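Local coordinates for protein Phenylalanine/tyrosine ammonia-lyase (Rhodosporidium toruloides, PDB 1Y2M) that catalyses the non-oxidative deamination of L-phenylalanine and L-tyrosine to trans-cinnamic acid and p-coumaric acid, working as a homotetramer, at residues L283-S295 against I702-L715. Numbering follows the deposited sequence.
Sequences LHDAHMLSLLSQS and IKSGRINNVLLKML
With CG anti to the carbonyl carbon (chi1 -64°), Leu711 enters helix 273-303 as a knob into the hole formed by Met288, Leu291, Leu292 and Ser295; Asn708, one turn earlier and turned the same way about chi1 (-62°), lays its amide against Met288. This is helix-on-helix packing inside the mainly helical PAL/histidase fold, away from the annotated sites: the C-terminal helix 708-714 crosses segment 283-295 at 51°, the axes of these short segments 10.1 Å apart at closest approach. In the hole, Leu711 CD1 lies 3.6 Å from Met288 O, while its CD2 meets Ser295 OG and Leu292 CA. Selenomethionine Met288, bent at chi2, crosses the Asn708 side chain at about a right angle, its CG 3.3 Å from Asn708 OD1. Asn708 ND2 donates to a water (3.0 Å) that in turn donates to Asp285 OD1, an oxygen also held by His284 ND1 and a salt bridge to Arg77. An alanine in place of Asn708 would probably leave this water without its N-H donor, breaking the bridge to Asp285, and open a gap beside Met288. Before the turn at Gly705, Ile702 closes the flank, its CD1 3.7 Å from Leu292 CD2 and its CG2 against Leu289 CD2. Helix 44-52 also packs on Met288, and helix 506-560 on Leu289 and Ile702. At the far end, Leu715 CD1 touches Leu291 CD2, and Met714 CE reaches to 3.6 Å from Ser295 OG.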
loop_
_atom_site.group_PDB
_atom_site.type_symbol
_atom_site.label_atom_id
_atom_site.label_comp_id
_atom_site.label_asym_id
_atom_site.label_seq_id
_atom_site.Cartn_x
_atom_site.Cartn_y
_atom_site.Cartn_z
ATOM N N LEU B 283 6.625 19.406 7.801
ATOM C CA LEU B 283 7.696 18.982 8.690
ATOM C C LEU B 283 7.688 19.748 10.000
ATOM O O LEU B 283 7.834 19.165 11.079
ATOM C CB LEU B 283 9.043 19.157 8.014
ATOM C CG LEU B 283 10.211 18.678 8.896
ATOM C CD1 LEU B 283 10.082 17.218 9.290
ATOM C CD2 LEU B 283 11.528 18.887 8.166
ATOM N N HIS B 284 7.493 21.069 9.912
ATOM C CA HIS B 284 7.296 21.879 11.116
ATOM C C HIS B 284 6.229 21.272 12.032
ATOM O O HIS B 284 6.468 21.064 13.241
ATOM C CB HIS B 284 6.928 23.304 10.696
ATOM C CG HIS B 284 6.460 24.198 11.797
ATOM N ND1 HIS B 284 5.181 24.143 12.306
ATOM C CD2 HIS B 284 7.073 25.247 12.411
ATOM C CE1 HIS B 284 5.051 25.103 13.223
ATOM N NE2 HIS B 284 6.175 25.781 13.305
ATOM N N ASP B 285 5.099 20.906 11.452
ATOM C CA ASP B 285 4.004 20.423 12.279
ATOM C C ASP B 285 4.324 19.051 12.860
ATOM O O ASP B 285 3.994 18.757 14.010
ATOM C CB ASP B 285 2.713 20.435 11.455
ATOM C CG ASP B 285 2.190 21.838 11.163
ATOM O OD1 ASP B 285 2.635 22.834 11.763
ATOM O OD2 ASP B 285 1.274 21.923 10.330
ATOM N N ALA B 286 4.995 18.226 12.057
ATOM C CA ALA B 286 5.390 16.877 12.477
ATOM C C ALA B 286 6.339 16.958 13.633
ATOM O O ALA B 286 6.283 16.149 14.547
ATOM C CB ALA B 286 6.001 16.110 11.323
ATOM N N HIS B 287 7.257 17.918 13.617
ATOM C CA HIS B 287 8.202 18.026 14.756
ATOM C C HIS B 287 7.446 18.244 16.060
ATOM O O HIS B 287 7.776 17.695 17.123
ATOM C CB HIS B 287 9.121 19.219 14.584
ATOM C CG HIS B 287 10.259 19.027 13.608
ATOM N ND1 HIS B 287 11.126 17.956 13.651
ATOM C CD2 HIS B 287 10.731 19.861 12.645
ATOM C CE1 HIS B 287 12.052 18.118 12.715
ATOM N NE2 HIS B 287 11.839 19.277 12.096
HETATM N N MSE B 288 6.420 19.101 15.983
HETATM C CA MSE B 288 5.644 19.426 17.185
HETATM C C MSE B 288 4.899 18.204 17.699
HETATM O O MSE B 288 4.809 17.961 18.893
HETATM C CB MSE B 288 4.639 20.553 16.943
HETATM C CG MSE B 288 5.206 21.768 16.329
HETATM SE SE MSE B 288 6.738 22.494 17.332
HETATM C CE MSE B 288 7.303 23.737 15.849
ATOM N N LEU B 289 4.370 17.410 16.767
ATOM C CA LEU B 289 3.572 16.273 17.111
ATOM C C LEU B 289 4.511 15.186 17.689
ATOM O O LEU B 289 4.132 14.480 18.594
ATOM C CB LEU B 289 2.816 15.767 15.895
ATOM C CG LEU B 289 1.653 16.600 15.391
ATOM C CD1 LEU B 289 1.182 16.085 14.047
ATOM C CD2 LEU B 289 0.500 16.570 16.381
ATOM N N SER B 290 5.749 15.130 17.232
ATOM C CA SER B 290 6.734 14.207 17.779
ATOM C C SER B 290 7.008 14.570 19.222
ATOM O O SER B 290 7.046 13.710 20.101
ATOM C CB SER B 290 8.039 14.355 16.983
ATOM O OG SER B 290 9.073 13.581 17.540
ATOM N N LEU B 291 7.162 15.872 19.497
ATOM C CA LEU B 291 7.414 16.317 20.887
ATOM C C LEU B 291 6.202 16.065 21.759
ATOM O O LEU B 291 6.310 15.658 22.914
ATOM C CB LEU B 291 7.859 17.775 20.946
ATOM C CG LEU B 291 9.244 18.061 20.323
ATOM C CD1 LEU B 291 9.618 19.546 20.540
ATOM C CD2 LEU B 291 10.322 17.176 20.900
ATOM N N LEU B 292 5.028 16.288 21.215
ATOM C CA LEU B 292 3.778 16.029 21.962
ATOM C C LEU B 292 3.610 14.535 22.296
ATOM O O LEU B 292 3.140 14.163 23.365
ATOM C CB LEU B 292 2.578 16.598 21.213
ATOM C CG LEU B 292 1.176 16.339 21.776
ATOM C CD1 LEU B 292 1.062 16.928 23.209
ATOM C CD2 LEU B 292 0.070 16.871 20.890
ATOM N N SER B 293 4.019 13.672 21.380
ATOM C CA SER B 293 3.991 12.217 21.589
ATOM C C SER B 293 4.848 11.838 22.804
ATOM O O SER B 293 4.484 10.975 23.606
ATOM C CB SER B 293 4.529 11.494 20.354
ATOM O OG SER B 293 4.513 10.098 20.624
ATOM N N GLN B 294 5.995 12.492 22.924
ATOM C CA GLN B 294 6.917 12.252 24.043
ATOM C C GLN B 294 6.311 12.744 25.366
ATOM O O GLN B 294 6.375 12.083 26.410
ATOM C CB GLN B 294 8.236 12.940 23.776
ATOM C CG GLN B 294 8.961 12.194 22.682
ATOM C CD GLN B 294 10.280 12.820 22.276
ATOM O OE1 GLN B 294 11.108 13.093 23.136
ATOM N NE2 GLN B 294 10.481 13.030 20.997
ATOM N N SER B 295 5.724 13.922 25.304
ATOM C CA SER B 295 5.037 14.487 26.453
ATOM C C SER B 295 3.884 13.604 26.942
ATOM O O SER B 295 3.708 13.357 28.135
ATOM C CB SER B 295 4.568 15.926 26.161
ATOM O OG SER B 295 5.694 16.788 25.915
ATOM N N ILE B 702 -3.536 22.586 18.985
ATOM C CA ILE B 702 -2.466 21.896 18.267
ATOM C C ILE B 702 -2.348 22.521 16.868
ATOM O O ILE B 702 -1.291 22.962 16.447
ATOM C CB ILE B 702 -2.694 20.367 18.204
ATOM C CG1 ILE B 702 -2.613 19.781 19.627
ATOM C CG2 ILE B 702 -1.665 19.721 17.306
ATOM C CD1 ILE B 702 -3.120 18.361 19.713
ATOM N N LYS B 703 -3.454 22.579 16.149
ATOM C CA LYS B 703 -3.408 23.018 14.745
ATOM C C LYS B 703 -2.937 24.460 14.575
ATOM O O LYS B 703 -2.200 24.774 13.619
ATOM C CB LYS B 703 -4.765 22.797 14.072
ATOM C CG LYS B 703 -5.246 21.392 13.926
ATOM C CD LYS B 703 -4.301 20.453 13.133
ATOM C CE LYS B 703 -4.107 20.824 11.664
ATOM N NZ LYS B 703 -5.359 20.849 10.906
ATOM N N SER B 704 -3.304 25.301 15.521
ATOM C CA SER B 704 -2.936 26.718 15.507
ATOM C C SER B 704 -1.485 26.920 15.926
ATOM O O SER B 704 -0.956 28.010 15.734
ATOM C CB SER B 704 -3.808 27.535 16.461
ATOM O OG SER B 704 -3.464 27.231 17.820
ATOM N N GLY B 705 -0.868 25.913 16.534
ATOM C CA GLY B 705 0.483 26.018 17.086
ATOM C C GLY B 705 0.523 26.691 18.457
ATOM O O GLY B 705 1.626 26.894 19.020
ATOM N N ARG B 706 -0.636 27.018 19.042
ATOM C CA ARG B 706 -0.676 27.534 20.398
ATOM C C ARG B 706 0.047 26.652 21.414
ATOM O O ARG B 706 0.772 27.157 22.317
ATOM C CB ARG B 706 -2.111 27.770 20.867
ATOM C CG ARG B 706 -2.193 28.546 22.124
ATOM C CD ARG B 706 -3.616 28.806 22.535
ATOM N NE ARG B 706 -3.672 29.508 23.802
ATOM C CZ ARG B 706 -4.799 29.847 24.424
ATOM N NH1 ARG B 706 -5.975 29.515 23.927
ATOM N NH2 ARG B 706 -4.745 30.516 25.543
ATOM N N ILE B 707 -0.043 25.336 21.216
ATOM C CA ILE B 707 0.573 24.360 22.127
ATOM C C ILE B 707 2.112 24.350 21.995
ATOM O O ILE B 707 2.848 23.859 22.857
ATOM C CB ILE B 707 0.025 22.958 21.871
ATOM C CG1 ILE B 707 0.246 22.097 23.098
ATOM C CG2 ILE B 707 0.585 22.362 20.550
ATOM C CD1 ILE B 707 -0.536 20.865 23.040
ATOM N N ASN B 708 2.615 24.889 20.882
ATOM C CA ASN B 708 4.039 24.745 20.579
ATOM C C ASN B 708 4.966 25.328 21.603
ATOM O O ASN B 708 5.896 24.636 22.033
ATOM C CB ASN B 708 4.408 25.311 19.220
ATOM C CG ASN B 708 3.693 24.586 18.061
ATOM O OD1 ASN B 708 3.118 23.499 18.244
ATOM N ND2 ASN B 708 3.704 25.223 16.849
ATOM N N ASN B 709 4.704 26.549 22.057
ATOM C CA ASN B 709 5.566 27.139 23.109
ATOM C C ASN B 709 5.442 26.439 24.459
ATOM O O ASN B 709 6.345 26.489 25.257
ATOM C CB ASN B 709 5.315 28.639 23.245
ATOM C CG ASN B 709 5.971 29.458 22.101
ATOM O OD1 ASN B 709 6.938 29.014 21.441
ATOM N ND2 ASN B 709 5.456 30.672 21.884
ATOM N N VAL B 710 4.318 25.788 24.681
ATOM C CA VAL B 710 4.116 24.936 25.870
ATOM C C VAL B 710 5.030 23.720 25.875
ATOM O O VAL B 710 5.668 23.463 26.870
ATOM C CB VAL B 710 2.648 24.511 25.996
ATOM C CG1 VAL B 710 2.423 23.784 27.291
ATOM C CG2 VAL B 710 1.758 25.709 25.903
ATOM N N LEU B 711 5.109 23.020 24.748
ATOM C CA LEU B 711 6.018 21.880 24.565
ATOM C C LEU B 711 7.436 22.339 24.765
ATOM O O LEU B 711 8.228 21.646 25.426
ATOM C CB LEU B 711 5.814 21.288 23.168
ATOM C CG LEU B 711 4.419 20.690 22.969
ATOM C CD1 LEU B 711 4.213 20.328 21.493
ATOM C CD2 LEU B 711 4.310 19.457 23.829
ATOM N N LEU B 712 7.753 23.520 24.234
ATOM C CA LEU B 712 9.135 24.027 24.366
ATOM C C LEU B 712 9.461 24.310 25.810
ATOM O O LEU B 712 10.501 23.905 26.310
ATOM C CB LEU B 712 9.348 25.266 23.496
ATOM C CG LEU B 712 10.792 25.772 23.398
ATOM C CD1 LEU B 712 11.727 24.745 22.796
ATOM C CD2 LEU B 712 10.836 27.097 22.596
ATOM N N LYS B 713 8.557 24.986 26.509
ATOM C CA LYS B 713 8.782 25.309 27.915
ATOM C C LYS B 713 8.982 24.040 28.773
ATOM O O LYS B 713 9.818 24.018 29.665
ATOM C CB LYS B 713 7.578 26.081 28.446
ATOM C CG LYS B 713 7.883 27.027 29.546
ATOM C CD LYS B 713 6.687 27.289 30.454
ATOM C CE LYS B 713 5.628 28.210 29.836
ATOM N NZ LYS B 713 4.694 28.713 30.938
HETATM N N MSE B 714 8.190 23.010 28.515
HETATM C CA MSE B 714 8.292 21.757 29.246
HETATM C C MSE B 714 9.616 21.062 29.023
HETATM O O MSE B 714 10.117 20.425 29.931
HETATM C CB MSE B 714 7.178 20.753 28.867
HETATM C CG MSE B 714 5.772 21.151 29.099
HETATM SE SE MSE B 714 4.741 19.878 27.904
HETATM C CE MSE B 714 4.862 18.277 29.035
ATOM N N LEU B 715 10.156 21.134 27.802
ATOM C CA LEU B 715 11.353 20.386 27.422
ATOM C C LEU B 715 12.603 21.210 27.515
ATOM O O LEU B 715 13.668 20.758 27.109
ATOM C CB LEU B 715 11.186 19.795 26.013
ATOM C CG LEU B 715 10.153 18.672 25.924
ATOM C CD1 LEU B 715 9.624 18.425 24.509
ATOM C CD2 LEU B 715 10.719 17.369 26.512
HETATM O O HOH W 1 2.309 23.903 14.488
HETATM O O HOH W 2 -1.332 23.343 11.503
#